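PDB 3FOT: trichothecene 15-O-acetyltransferase TRI3 from Fusarium sporotrichioides, which acetylates the 15-hydroxyl of trichothecene mycotoxin intermediates such as 15-deacetylcalonectrin, in the biosynthesis of T-2 toxin. Local coordinates for residues R266-Q271 with L316-H321; R278-K283 with Y498-V503; V469-S472 with L476-R479; L489-N494 with Q504-S509. All coordinates share one frame; numbering follows the deposited sequence.

Contact 1 of 4, residues R266-Q271 with L316-H321; sequences RGMKFQ and LALLDH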
loop_
_atom_site.group_PDB
_atom_site.type_symbol
_atom_site.label_atom_id
_atom_site.label_comp_id
_atom_site.label_asym_id
_atom_site.label_seq_id
_atom_site.Cartn_x
_atom_site.Cartn_y
_atom_site.Cartn_z
ATOM N N ARG A 266 20.365 -9.865 14.180
ATOM C CA ARG A 266 20.120 -11.273 13.928
ATOM C C ARG A 266 18.643 -11.453 13.595
ATOM O O ARG A 266 17.789 -10.685 14.045
ATOM C CB ARG A 266 20.519 -12.116 15.150
ATOM N N GLY A 267 18.333 -12.461 12.792
ATOM C CA GLY A 267 16.951 -12.687 12.406
ATOM C C GLY A 267 16.774 -13.915 11.542
ATOM O O GLY A 267 17.567 -14.871 11.623
ATOM N N MET A 268 15.740 -13.884 10.701
ATOM C CA MET A 268 15.520 -14.951 9.739
ATOM C C MET A 268 16.611 -15.006 8.674
ATOM O O MET A 268 16.926 -14.010 8.034
ATOM C CB MET A 268 14.178 -14.782 9.063
ATOM C CG MET A 268 13.893 -15.849 8.050
ATOM S SD MET A 268 12.208 -15.712 7.462
ATOM C CE MET A 268 11.295 -16.261 8.939
ATOM N N LYS A 269 17.174 -16.190 8.476
ATOM C CA LYS A 269 18.184 -16.349 7.433
ATOM C C LYS A 269 17.574 -16.197 6.041
ATOM O O LYS A 269 16.444 -16.629 5.801
ATOM C CB LYS A 269 18.865 -17.709 7.565
ATOM C CG LYS A 269 19.787 -17.788 8.755
ATOM C CD LYS A 269 20.444 -19.155 8.880
ATOM C CE LYS A 269 21.144 -19.302 10.232
ATOM N NZ LYS A 269 22.015 -18.125 10.531
ATOM N N PHE A 270 18.334 -15.591 5.131
ATOM C CA PHE A 270 17.948 -15.489 3.730
ATOM C C PHE A 270 19.156 -15.734 2.842
ATOM O O PHE A 270 20.301 -15.665 3.296
ATOM C CB PHE A 270 17.280 -14.145 3.401
ATOM C CG PHE A 270 18.208 -12.966 3.457
ATOM C CD1 PHE A 270 18.970 -12.606 2.340
ATOM C CD2 PHE A 270 18.283 -12.184 4.610
ATOM C CE1 PHE A 270 19.834 -11.508 2.391
ATOM C CE2 PHE A 270 19.137 -11.089 4.680
ATOM C CZ PHE A 270 19.917 -10.746 3.571
ATOM N N GLN A 271 18.896 -16.034 1.581
ATOM C CA GLN A 271 19.981 -16.270 0.639
ATOM C C GLN A 271 20.198 -14.977 -0.116
ATOM O O GLN A 271 19.241 -14.374 -0.564
ATOM C CB GLN A 271 19.645 -17.438 -0.296
ATOM C CG GLN A 271 19.248 -18.671 0.520
ATOM C CD GLN A 271 19.102 -19.917 -0.287
ATOM O OE1 GLN A 271 17.985 -20.353 -0.587
ATOM N NE2 GLN A 271 20.227 -20.524 -0.638
ATOM N N LEU A 316 5.897 -15.016 17.226
ATOM C CA LEU A 316 5.893 -16.421 17.694
ATOM C C LEU A 316 6.332 -17.389 16.596
ATOM O O LEU A 316 7.074 -18.349 16.862
ATOM C CB LEU A 316 4.518 -16.840 18.254
ATOM C CG LEU A 316 4.322 -16.647 19.784
ATOM C CD1 LEU A 316 4.577 -15.228 20.238
ATOM C CD2 LEU A 316 2.921 -17.070 20.218
ATOM N N ALA A 317 5.897 -17.135 15.358
ATOM C CA ALA A 317 6.295 -17.982 14.220
ATOM C C ALA A 317 7.808 -17.851 13.969
ATOM O O ALA A 317 8.488 -18.823 13.647
ATOM C CB ALA A 317 5.497 -17.601 12.948
ATOM N N LEU A 318 8.334 -16.652 14.168
ATOM C CA LEU A 318 9.768 -16.421 14.003
ATOM C C LEU A 318 10.578 -17.176 15.071
ATOM O O LEU A 318 11.566 -17.859 14.746
ATOM C CB LEU A 318 10.076 -14.926 14.071
ATOM C CG LEU A 318 11.548 -14.540 14.013
ATOM C CD1 LEU A 318 12.059 -14.829 12.638
ATOM C CD2 LEU A 318 11.684 -13.053 14.362
ATOM N N LEU A 319 10.147 -17.047 16.324
ATOM C CA LEU A 319 10.772 -17.746 17.462
ATOM C C LEU A 319 10.696 -19.257 17.299
ATOM O O LEU A 319 11.672 -19.969 17.581
ATOM C CB LEU A 319 10.155 -17.301 18.800
ATOM C CG LEU A 319 10.341 -15.833 19.198
ATOM C CD1 LEU A 319 9.501 -15.464 20.414
ATOM C CD2 LEU A 319 11.830 -15.509 19.459
ATOM N N ASP A 320 9.564 -19.746 16.786
ATOM C CA ASP A 320 9.410 -21.172 16.536
ATOM C C ASP A 320 10.299 -21.653 15.387
ATOM O O ASP A 320 10.749 -22.803 15.401
ATOM C CB ASP A 320 7.941 -21.505 16.254
ATOM C CG ASP A 320 7.718 -22.977 15.974
ATOM O OD1 ASP A 320 7.846 -23.789 16.907
ATOM O OD2 ASP A 320 7.423 -23.319 14.813
ATOM N N HIS A 321 10.526 -20.781 14.401
ATOM C CA HIS A 321 11.345 -21.079 13.217
ATOM C C HIS A 321 12.816 -21.179 13.597
ATOM O O HIS A 321 13.536 -22.051 13.091
ATOM C CB HIS A 321 11.155 -19.977 12.159
ATOM C CG HIS A 321 12.108 -20.050 10.999
ATOM N ND1 HIS A 321 11.876 -20.842 9.897
ATOM C CD2 HIS A 321 13.271 -19.397 10.750
ATOM C CE1 HIS A 321 12.863 -20.693 9.027
ATOM N NE2 HIS A 321 13.721 -19.817 9.520
HETATM O O HOH W 1 16.453 -18.456 9.956
#

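Contact 2 of 4, residues R278-K283 with Y498-V503; sequences RCVIHK and YTEAEV. With SO4 (sulfate ion), chain I.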
loop_
_atom_site.group_PDB
_atom_site.type_symbol
_atom_site.label_atom_id
_atom_site.label_comp_id
_atom_site.label_asym_id
_atom_site.label_seq_id
_atom_site.Cartn_x
_atom_site.Cartn_y
_atom_site.Cartn_z
ATOM N N ARG A 278 7.708 -11.808 -5.432
ATOM C CA ARG A 278 6.705 -12.845 -5.461
ATOM C C ARG A 278 5.794 -12.679 -4.272
ATOM O O ARG A 278 6.105 -11.934 -3.347
ATOM C CB ARG A 278 7.324 -14.239 -5.429
ATOM C CG ARG A 278 8.253 -14.568 -6.585
ATOM C CD ARG A 278 7.551 -14.535 -7.933
ATOM N NE ARG A 278 8.411 -15.051 -8.994
ATOM C CZ ARG A 278 8.048 -15.173 -10.272
ATOM N NH1 ARG A 278 6.840 -14.807 -10.670
ATOM N NH2 ARG A 278 8.901 -15.670 -11.160
ATOM N N CYS A 279 4.664 -13.361 -4.296
ATOM C CA CYS A 279 3.651 -13.221 -3.256
ATOM C C CYS A 279 3.078 -14.583 -2.838
ATOM O O CYS A 279 2.863 -15.417 -3.691
ATOM C CB CYS A 279 2.537 -12.316 -3.794
ATOM S SG CYS A 279 1.357 -11.751 -2.579
ATOM N N VAL A 280 2.805 -14.780 -1.547
ATOM C CA VAL A 280 2.065 -15.944 -1.073
ATOM C C VAL A 280 0.898 -15.388 -0.283
ATOM O O VAL A 280 1.090 -14.537 0.581
ATOM C CB VAL A 280 2.922 -16.880 -0.190
ATOM C CG1 VAL A 280 2.059 -18.042 0.312
ATOM C CG2 VAL A 280 4.093 -17.424 -0.980
ATOM N N ILE A 281 -0.317 -15.849 -0.593
ATOM C CA ILE A 281 -1.536 -15.293 0.009
ATOM C C ILE A 281 -2.303 -16.368 0.784
ATOM O O ILE A 281 -2.450 -17.498 0.317
ATOM C CB ILE A 281 -2.476 -14.728 -1.099
ATOM C CG1 ILE A 281 -1.844 -13.516 -1.795
ATOM C CG2 ILE A 281 -3.828 -14.381 -0.512
ATOM C CD1 ILE A 281 -2.577 -13.036 -3.031
ATOM N N HIS A 282 -2.796 -16.023 1.969
ATOM C CA HIS A 282 -3.702 -16.911 2.699
ATOM C C HIS A 282 -4.921 -16.096 3.060
ATOM O O HIS A 282 -4.831 -15.159 3.832
ATOM C CB HIS A 282 -3.077 -17.472 3.971
ATOM C CG HIS A 282 -3.942 -18.482 4.647
ATOM N ND1 HIS A 282 -5.016 -18.131 5.433
ATOM C CD2 HIS A 282 -3.935 -19.836 4.599
ATOM C CE1 HIS A 282 -5.631 -19.224 5.853
ATOM N NE2 HIS A 282 -4.989 -20.273 5.372
ATOM N N LYS A 283 -6.050 -16.457 2.465
ATOM C CA LYS A 283 -7.311 -15.830 2.775
ATOM C C LYS A 283 -7.987 -16.619 3.889
ATOM O O LYS A 283 -8.323 -17.796 3.710
ATOM C CB LYS A 283 -8.194 -15.819 1.529
ATOM C CG LYS A 283 -7.749 -14.853 0.464
ATOM N N TYR A 498 14.333 -16.232 -0.765
ATOM C CA TYR A 498 13.591 -17.322 -0.154
ATOM C C TYR A 498 12.994 -18.230 -1.215
ATOM O O TYR A 498 12.745 -17.815 -2.339
ATOM C CB TYR A 498 12.426 -16.776 0.687
ATOM C CG TYR A 498 12.863 -15.809 1.735
ATOM C CD1 TYR A 498 13.202 -16.252 3.026
ATOM C CD2 TYR A 498 12.943 -14.452 1.452
ATOM C CE1 TYR A 498 13.606 -15.353 4.003
ATOM C CE2 TYR A 498 13.346 -13.543 2.427
ATOM C CZ TYR A 498 13.674 -13.998 3.693
ATOM O OH TYR A 498 14.086 -13.104 4.657
ATOM N N THR A 499 12.739 -19.468 -0.826
ATOM C CA THR A 499 11.930 -20.349 -1.660
ATOM C C THR A 499 10.454 -20.104 -1.350
ATOM O O THR A 499 10.113 -19.632 -0.260
ATOM C CB THR A 499 12.254 -21.839 -1.427
ATOM O OG1 THR A 499 11.872 -22.219 -0.102
ATOM C CG2 THR A 499 13.755 -22.101 -1.614
ATOM N N GLU A 500 9.587 -20.414 -2.304
ATOM C CA GLU A 500 8.148 -20.291 -2.059
ATOM C C GLU A 500 7.729 -21.204 -0.905
ATOM O O GLU A 500 6.897 -20.820 -0.071
ATOM C CB GLU A 500 7.341 -20.574 -3.332
ATOM C CG GLU A 500 5.850 -20.244 -3.217
ATOM C CD GLU A 500 5.032 -20.745 -4.390
ATOM O OE1 GLU A 500 5.528 -21.579 -5.187
ATOM O OE2 GLU A 500 3.876 -20.312 -4.505
ATOM N N ALA A 501 8.304 -22.408 -0.856
ATOM C CA ALA A 501 7.978 -23.362 0.199
ATOM C C ALA A 501 8.268 -22.831 1.593
ATOM O O ALA A 501 7.454 -23.006 2.502
ATOM C CB ALA A 501 8.710 -24.669 -0.007
ATOM N N GLU A 502 9.424 -22.201 1.785
ATOM C CA GLU A 502 9.711 -21.686 3.133
ATOM C C GLU A 502 8.780 -20.525 3.552
ATOM O O GLU A 502 8.408 -20.424 4.732
ATOM C CB GLU A 502 11.206 -21.368 3.332
ATOM C CG GLU A 502 11.717 -20.197 2.556
ATOM C CD GLU A 502 13.221 -20.035 2.709
ATOM O OE1 GLU A 502 13.910 -19.936 1.681
ATOM O OE2 GLU A 502 13.701 -20.049 3.871
ATOM N N VAL A 503 8.375 -19.696 2.585
ATOM C CA VAL A 503 7.470 -18.576 2.863
ATOM C C VAL A 503 6.081 -19.106 3.201
ATOM O O VAL A 503 5.421 -18.616 4.130
ATOM C CB VAL A 503 7.353 -17.588 1.679
ATOM C CG1 VAL A 503 6.426 -16.442 2.071
ATOM C CG2 VAL A 503 8.726 -17.014 1.325
HETATM S S SO4 I . 11.403 -21.692 -5.453
HETATM O O1 SO4 I . 11.246 -23.050 -4.938
HETATM O O2 SO4 I . 11.140 -21.672 -6.897
HETATM O O3 SO4 I . 10.442 -20.818 -4.790
HETATM O O4 SO4 I . 12.777 -21.272 -5.169
#

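Contact 3 of 4, residues V469-S472 with L476-R479; sequences VNQS and LAIR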
loop_
_atom_site.group_PDB
_atom_site.type_symbol
_atom_site.label_atom_id
_atom_site.label_comp_id
_atom_site.label_asym_id
_atom_site.label_seq_id
_atom_site.Cartn_x
_atom_site.Cartn_y
_atom_site.Cartn_z
ATOM N N VAL A 469 2.745 -4.889 -2.900
ATOM C CA VAL A 469 3.793 -3.886 -3.111
ATOM C C VAL A 469 5.032 -4.673 -3.462
ATOM O O VAL A 469 5.372 -5.613 -2.721
ATOM C CB VAL A 469 4.076 -3.058 -1.858
ATOM C CG1 VAL A 469 5.166 -2.040 -2.142
ATOM C CG2 VAL A 469 2.800 -2.357 -1.408
ATOM N N ASN A 470 5.685 -4.339 -4.579
ATOM C CA ASN A 470 6.855 -5.095 -5.020
ATOM C C ASN A 470 7.892 -5.114 -3.902
ATOM O O ASN A 470 8.031 -4.137 -3.177
ATOM C CB ASN A 470 7.495 -4.469 -6.255
ATOM C CG ASN A 470 6.756 -4.811 -7.551
ATOM O OD1 ASN A 470 5.913 -5.714 -7.594
ATOM N ND2 ASN A 470 7.087 -4.095 -8.609
ATOM N N GLN A 471 8.611 -6.225 -3.776
ATOM C CA GLN A 471 9.639 -6.372 -2.745
ATOM C C GLN A 471 10.978 -6.724 -3.395
ATOM O O GLN A 471 11.108 -7.782 -4.031
ATOM C CB GLN A 471 9.247 -7.444 -1.726
ATOM C CG GLN A 471 10.370 -7.853 -0.742
ATOM C CD GLN A 471 10.757 -6.744 0.233
ATOM O OE1 GLN A 471 11.160 -5.656 -0.171
ATOM N NE2 GLN A 471 10.664 -7.036 1.532
ATOM N N SER A 472 11.941 -5.817 -3.234
ATOM C CA SER A 472 13.296 -5.999 -3.733
ATOM C C SER A 472 14.320 -6.182 -2.599
ATOM O O SER A 472 15.509 -6.358 -2.869
ATOM C CB SER A 472 13.696 -4.766 -4.547
ATOM O OG SER A 472 13.772 -3.618 -3.682
ATOM N N LEU A 476 10.805 -10.632 4.677
ATOM C CA LEU A 476 9.450 -11.032 4.348
ATOM C C LEU A 476 8.580 -9.867 4.744
ATOM O O LEU A 476 8.636 -9.412 5.887
ATOM C CB LEU A 476 9.049 -12.286 5.132
ATOM C CG LEU A 476 9.835 -13.558 4.808
ATOM C CD1 LEU A 476 9.308 -14.690 5.640
ATOM C CD2 LEU A 476 9.777 -13.927 3.315
ATOM N N ALA A 477 7.807 -9.350 3.790
ATOM C CA ALA A 477 6.928 -8.229 4.090
ATOM C C ALA A 477 5.521 -8.782 4.158
ATOM O O ALA A 477 4.985 -9.224 3.135
ATOM C CB ALA A 477 7.028 -7.173 2.982
ATOM N N ILE A 478 4.920 -8.695 5.339
ATOM C CA ILE A 478 3.675 -9.376 5.636
ATOM C C ILE A 478 2.587 -8.348 5.774
ATOM O O ILE A 478 2.681 -7.453 6.618
ATOM C CB ILE A 478 3.799 -10.246 6.920
ATOM C CG1 ILE A 478 4.948 -11.251 6.751
ATOM C CG2 ILE A 478 2.495 -10.986 7.168
ATOM C CD1 ILE A 478 5.494 -11.776 8.043
ATOM N N ARG A 479 1.567 -8.450 4.917
ATOM C CA ARG A 479 0.506 -7.458 4.895
ATOM C C ARG A 479 -0.809 -8.096 5.362
ATOM O O ARG A 479 -1.079 -9.249 5.032
ATOM C CB ARG A 479 0.315 -6.908 3.480
ATOM C CG ARG A 479 1.620 -6.537 2.733
ATOM C CD ARG A 479 1.273 -5.748 1.458
ATOM N NE ARG A 479 0.824 -4.394 1.772
ATOM C CZ ARG A 479 1.612 -3.344 1.937
ATOM N NH1 ARG A 479 1.067 -2.164 2.220
ATOM N NH2 ARG A 479 2.930 -3.455 1.815
#

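Contact 4 of 4, residues L489-N494 with Q504-S509; sequences LNIIYN and QKYLQS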
loop_
_atom_site.group_PDB
_atom_site.type_symbol
_atom_site.label_atom_id
_atom_site.label_comp_id
_atom_site.label_asym_id
_atom_site.label_seq_id
_atom_site.Cartn_x
_atom_site.Cartn_y
_atom_site.Cartn_z
ATOM N N LEU A 489 -3.940 -12.525 4.659
ATOM C CA LEU A 489 -2.521 -12.268 4.905
ATOM C C LEU A 489 -1.785 -12.551 3.630
ATOM O O LEU A 489 -1.975 -13.594 3.000
ATOM C CB LEU A 489 -1.943 -13.136 6.039
ATOM C CG LEU A 489 -2.289 -12.740 7.474
ATOM C CD1 LEU A 489 -3.640 -13.308 7.793
ATOM C CD2 LEU A 489 -1.240 -13.328 8.449
ATOM N N ASN A 490 -0.933 -11.608 3.247
ATOM C CA ASN A 490 -0.070 -11.725 2.074
ATOM C C ASN A 490 1.388 -11.573 2.529
ATOM O O ASN A 490 1.672 -10.671 3.321
ATOM C CB ASN A 490 -0.435 -10.597 1.107
ATOM C CG ASN A 490 0.054 -10.831 -0.326
ATOM O OD1 ASN A 490 0.934 -11.653 -0.592
ATOM N ND2 ASN A 490 -0.529 -10.081 -1.259
ATOM N N ILE A 491 2.267 -12.432 2.055
ATOM C CA ILE A 491 3.680 -12.207 2.279
ATOM C C ILE A 491 4.313 -11.960 0.926
ATOM O O ILE A 491 4.231 -12.792 0.010
ATOM C CB ILE A 491 4.397 -13.373 2.970
ATOM C CG1 ILE A 491 3.724 -13.728 4.298
ATOM C CG2 ILE A 491 5.887 -12.997 3.199
ATOM C CD1 ILE A 491 4.484 -14.815 5.122
ATOM N N ILE A 492 4.929 -10.792 0.794
ATOM C CA ILE A 492 5.665 -10.491 -0.418
ATOM C C ILE A 492 7.144 -10.661 -0.101
ATOM O O ILE A 492 7.603 -10.309 0.995
ATOM C CB ILE A 492 5.381 -9.077 -0.945
ATOM C CG1 ILE A 492 3.881 -8.848 -1.111
ATOM C CG2 ILE A 492 6.029 -8.858 -2.287
ATOM C CD1 ILE A 492 3.325 -7.977 -0.066
ATOM N N TYR A 493 7.851 -11.254 -1.045
ATOM C CA TYR A 493 9.248 -11.568 -0.840
ATOM C C TYR A 493 9.921 -11.498 -2.176
ATOM O O TYR A 493 9.249 -11.419 -3.215
ATOM C CB TYR A 493 9.397 -12.940 -0.203
ATOM C CG TYR A 493 9.004 -14.114 -1.057
ATOM C CD1 TYR A 493 9.978 -14.920 -1.640
ATOM C CD2 TYR A 493 7.657 -14.446 -1.268
ATOM C CE1 TYR A 493 9.634 -16.001 -2.408
ATOM C CE2 TYR A 493 7.309 -15.536 -2.027
ATOM C CZ TYR A 493 8.305 -16.311 -2.592
ATOM O OH TYR A 493 7.973 -17.401 -3.369
ATOM N N ASN A 494 11.243 -11.479 -2.157
ATOM C CA ASN A 494 11.984 -11.564 -3.392
ATOM C C ASN A 494 12.479 -12.989 -3.554
ATOM O O ASN A 494 13.064 -13.541 -2.623
ATOM C CB ASN A 494 13.135 -10.578 -3.375
ATOM C CG ASN A 494 13.710 -10.384 -4.739
ATOM O OD1 ASN A 494 14.552 -11.168 -5.172
ATOM N ND2 ASN A 494 13.196 -9.388 -5.462
ATOM N N GLN A 504 5.639 -20.090 2.421
ATOM C CA GLN A 504 4.375 -20.773 2.681
ATOM C C GLN A 504 4.380 -21.403 4.075
ATOM O O GLN A 504 3.404 -21.293 4.790
ATOM C CB GLN A 504 4.105 -21.859 1.628
ATOM C CG GLN A 504 3.792 -21.337 0.238
ATOM C CD GLN A 504 3.679 -22.447 -0.807
ATOM O OE1 GLN A 504 4.408 -23.442 -0.769
ATOM N NE2 GLN A 504 2.772 -22.262 -1.762
ATOM N N LYS A 505 5.481 -22.056 4.440
ATOM C CA LYS A 505 5.609 -22.718 5.748
ATOM C C LYS A 505 5.485 -21.669 6.853
ATOM O O LYS A 505 4.746 -21.845 7.829
ATOM C CB LYS A 505 6.953 -23.461 5.846
ATOM C CG LYS A 505 7.165 -24.169 7.180
ATOM N N TYR A 506 6.187 -20.561 6.666
ATOM C CA TYR A 506 6.145 -19.461 7.627
ATOM C C TYR A 506 4.737 -18.851 7.692
ATOM O O TYR A 506 4.197 -18.653 8.768
ATOM C CB TYR A 506 7.201 -18.404 7.280
ATOM C CG TYR A 506 7.340 -17.316 8.339
ATOM C CD1 TYR A 506 7.846 -17.613 9.602
ATOM C CD2 TYR A 506 6.976 -15.996 8.066
ATOM C CE1 TYR A 506 7.979 -16.626 10.585
ATOM C CE2 TYR A 506 7.099 -14.999 9.035
ATOM C CZ TYR A 506 7.594 -15.331 10.299
ATOM O OH TYR A 506 7.720 -14.382 11.277
ATOM N N LEU A 507 4.129 -18.565 6.537
ATOM C CA LEU A 507 2.760 -18.004 6.526
ATOM C C LEU A 507 1.773 -18.914 7.269
ATOM O O LEU A 507 0.943 -18.452 8.076
ATOM C CB LEU A 507 2.290 -17.791 5.076
ATOM C CG LEU A 507 0.890 -17.166 4.925
ATOM C CD1 LEU A 507 0.702 -15.866 5.767
ATOM C CD2 LEU A 507 0.623 -16.913 3.434
ATOM N N GLN A 508 1.866 -20.208 7.007
ATOM C CA GLN A 508 0.961 -21.172 7.651
ATOM C C GLN A 508 1.156 -21.200 9.177
ATOM O O GLN A 508 0.189 -21.370 9.951
ATOM C CB GLN A 508 1.153 -22.575 7.061
ATOM C CG GLN A 508 0.584 -22.710 5.619
ATOM C CD GLN A 508 -0.845 -22.134 5.506
ATOM O OE1 GLN A 508 -1.077 -21.116 4.824
ATOM N NE2 GLN A 508 -1.793 -22.751 6.214
ATOM N N SER A 509 2.400 -21.032 9.605
ATOM C CA SER A 509 2.714 -20.965 11.036
ATOM C C SER A 509 2.041 -19.759 11.692
ATOM O O SER A 509 1.459 -19.861 12.789
ATOM C CB SER A 509 4.242 -20.903 11.242
ATOM O OG SER A 509 4.548 -20.878 12.649
#

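Contact 1 of 4, residues R266-Q271 with L316-H321
The backbone N of Lys269 gives its hydrogen to a water at 2.8 Å, and the water oxygen in turn lies 3.1 Å from His321 NE2, in the plane of the imidazole and at its edge. This single bridge is the polar tie between the two segments, which share no direct hydrogen bond. Beside it the contact is apolar and rests on Met268. Its chain runs extended through CB and CG (chi1 180°, chi2 172°) and bends at the sulfur, which brings the methyl CE to the helix. There CE lies 4.0 Å from CD1 of Leu318 and 4.1 Å from CD2 of His321, over one face of the imidazole but displaced toward its rim. The sulfur is more remote, Met268 SD being 5.2 Å from the centroid of the His321 ring, so this Met-aromatic contact is made by the methyl. The loop 266-271, between helix 246-264 and strand 277-283, thus packs against the last turns of helix 306-321, where His321 points toward it and Leu318 comes near it with CD1. Backbone bonds of Met268 to Ala432 and of Phe270 to Gly430, with a salt bridge from Lys269 NZ to Glu431, also hold the loop. Tyr506 of helix 500-516 touches both Met268 and Leu318, closing the apolar patch, while the imidazole stands at its exposed margin.

Contact 2 of 4, residues R278-K283 with Y498-V503
Val280 meets helix 500-516 through one methyl: its CG2 lies 4.0 Å from CG1 of Val503 and equally 4.0 Å from CG of Glu500. The two valines lie side by side, pointing opposite ways, whereas the glutamate passes Val280 at a slant with its aliphatic part. Glu500 has its CG anti to the backbone N (chi1 -170°), which lays that CG against Val280; the carboxylate lies beyond, and the residue is exposed. One shell out, Thr499 and Glu502 form a capping box that starts the helix. Thr499 N donates at 2.8 Å to Glu502 OE1, which accepts with its anti lone pair, and Glu502 N donates back to Thr499 OG1 at 3.1 Å. On the strand side, backbone bonds of Val280 with Ile491 fix the residue in the sheet, of which strand 277-283 is an outer member. Leu507 and Gln504 of the same helix also touch Val280. A sulfate ion, probably from the crystallisation liquor, sits at the helix start, where Glu500 N reaches its O3 at 2.7 Å with an N-H...O angle of 164°. Between 278-283 and 498-503 the contact is therefore hydrocarbon alone, while Thr499, Glu502 and Glu500 N serve the helix end: the amides of Glu500 and Glu502 face acceptors, and the positive end of the helix dipole probably helps to draw the anion there.

Contact 3 of 4, residues V469-S472 with L476-R479
Van der Waals contact over a flat group leads here: CG2 of Val469 stands 3.4 Å from Arg479 NH2 and 3.7 Å from its CZ, above one face of the guanidinium and displaced toward the rim at NH2. The two side chains cross at about a right angle, and the bend of the arginine at chi3 (73°) presents the guanidinium face to CG2. A second, looser contact has Gln471 NE2 3.9 Å from the methyl of Ala477. No hydrogen bond joins the two segments, and the polar ends are served by others. Gln471 pairs within the turn itself, NE2 with Tyr475 O and OE1 with Leu473 N, which pins its amide. Arg479 NH1 makes a salt bridge to Asp439 of strand 435-441, and NH2 bonds to a glycerol probably taken from the crystallisation liquor. The segments flank the short link by which the chain leaves strand 457-469, in the six-stranded mixed sheet, and enters strand 477-483 of the four-stranded one. Strand 477-483 lies between strands 435-441 and 486-494, with Leu476 and Ile478 packed on helix 500-516 and Ala477 and Arg479 turned to 469-472.

Contact 4 of 4, residues L489-N494 with Q504-S509
Strand 489-494 and helix 504-509 run roughly antiparallel, at 151° between their directions, with the segment axes 9.6 Å apart at closest approach and Ile491 level with Leu507. The side chains in between are hydrocarbon, and no hydrogen bond crosses. Leu507 carries the helix side. With CG anti to the backbone N (chi1 -178°), it reaches the strand, where its CD1 rests 3.8 Å from CB of Leu489 and 4.0 Å from CG1 of Ile491, so that this methyl fits between two residues on the same face of the strand. Leu489 meets it aslant, while Ile491 runs alongside it, pointing the opposite way. The tip of Ile491 reaches farther into the helix: CD1 comes within 3.7 Å of Leu507 CB, near the root of that side chain, and 4.0 Å from CD2 of Tyr506, which it meets at the ring edge close to the ring plane. Tyr506 thus offers its rim to the isoleucine, and its OH makes a weak hydrogen bond with Ile314 O of helix 306-321. The pattern is that of an alpha/beta layer, in which a strand is followed by a helix that turns back and packs over the sheet. Strand 486-494 is an inner strand, bonded on one edge to strand 277-283 and on the other to strand 477-483. Helix 500-516 lies on one face of this four-stranded sheet, and helix 306-321 touches the helix through Tyr506 and Ser509, both of which meet Ala317.

How the contacts relate
From the N terminus, loop 266-271 comes first, and contact 1 closes over 44 residues to helix 306-321. Strand 278-283 lies within that span and waits until 498-503 to find its partner, so contacts 1 and 2 cross, and contact 2 spans the longest loop. Contact 3 lies wholly within that loop, as the short connection between the six-stranded and four-stranded sheets. Contact 4 follows contact 3 in series and crosses contact 2, with 489-494 before 498-503 and 504-509 after it. Contacts 2 and 4 seat helix 500-516 on neighbouring strands of one sheet. Tyr506 links contact 4 to contact 1, and Leu476 joins contacts 1, 2 and 3.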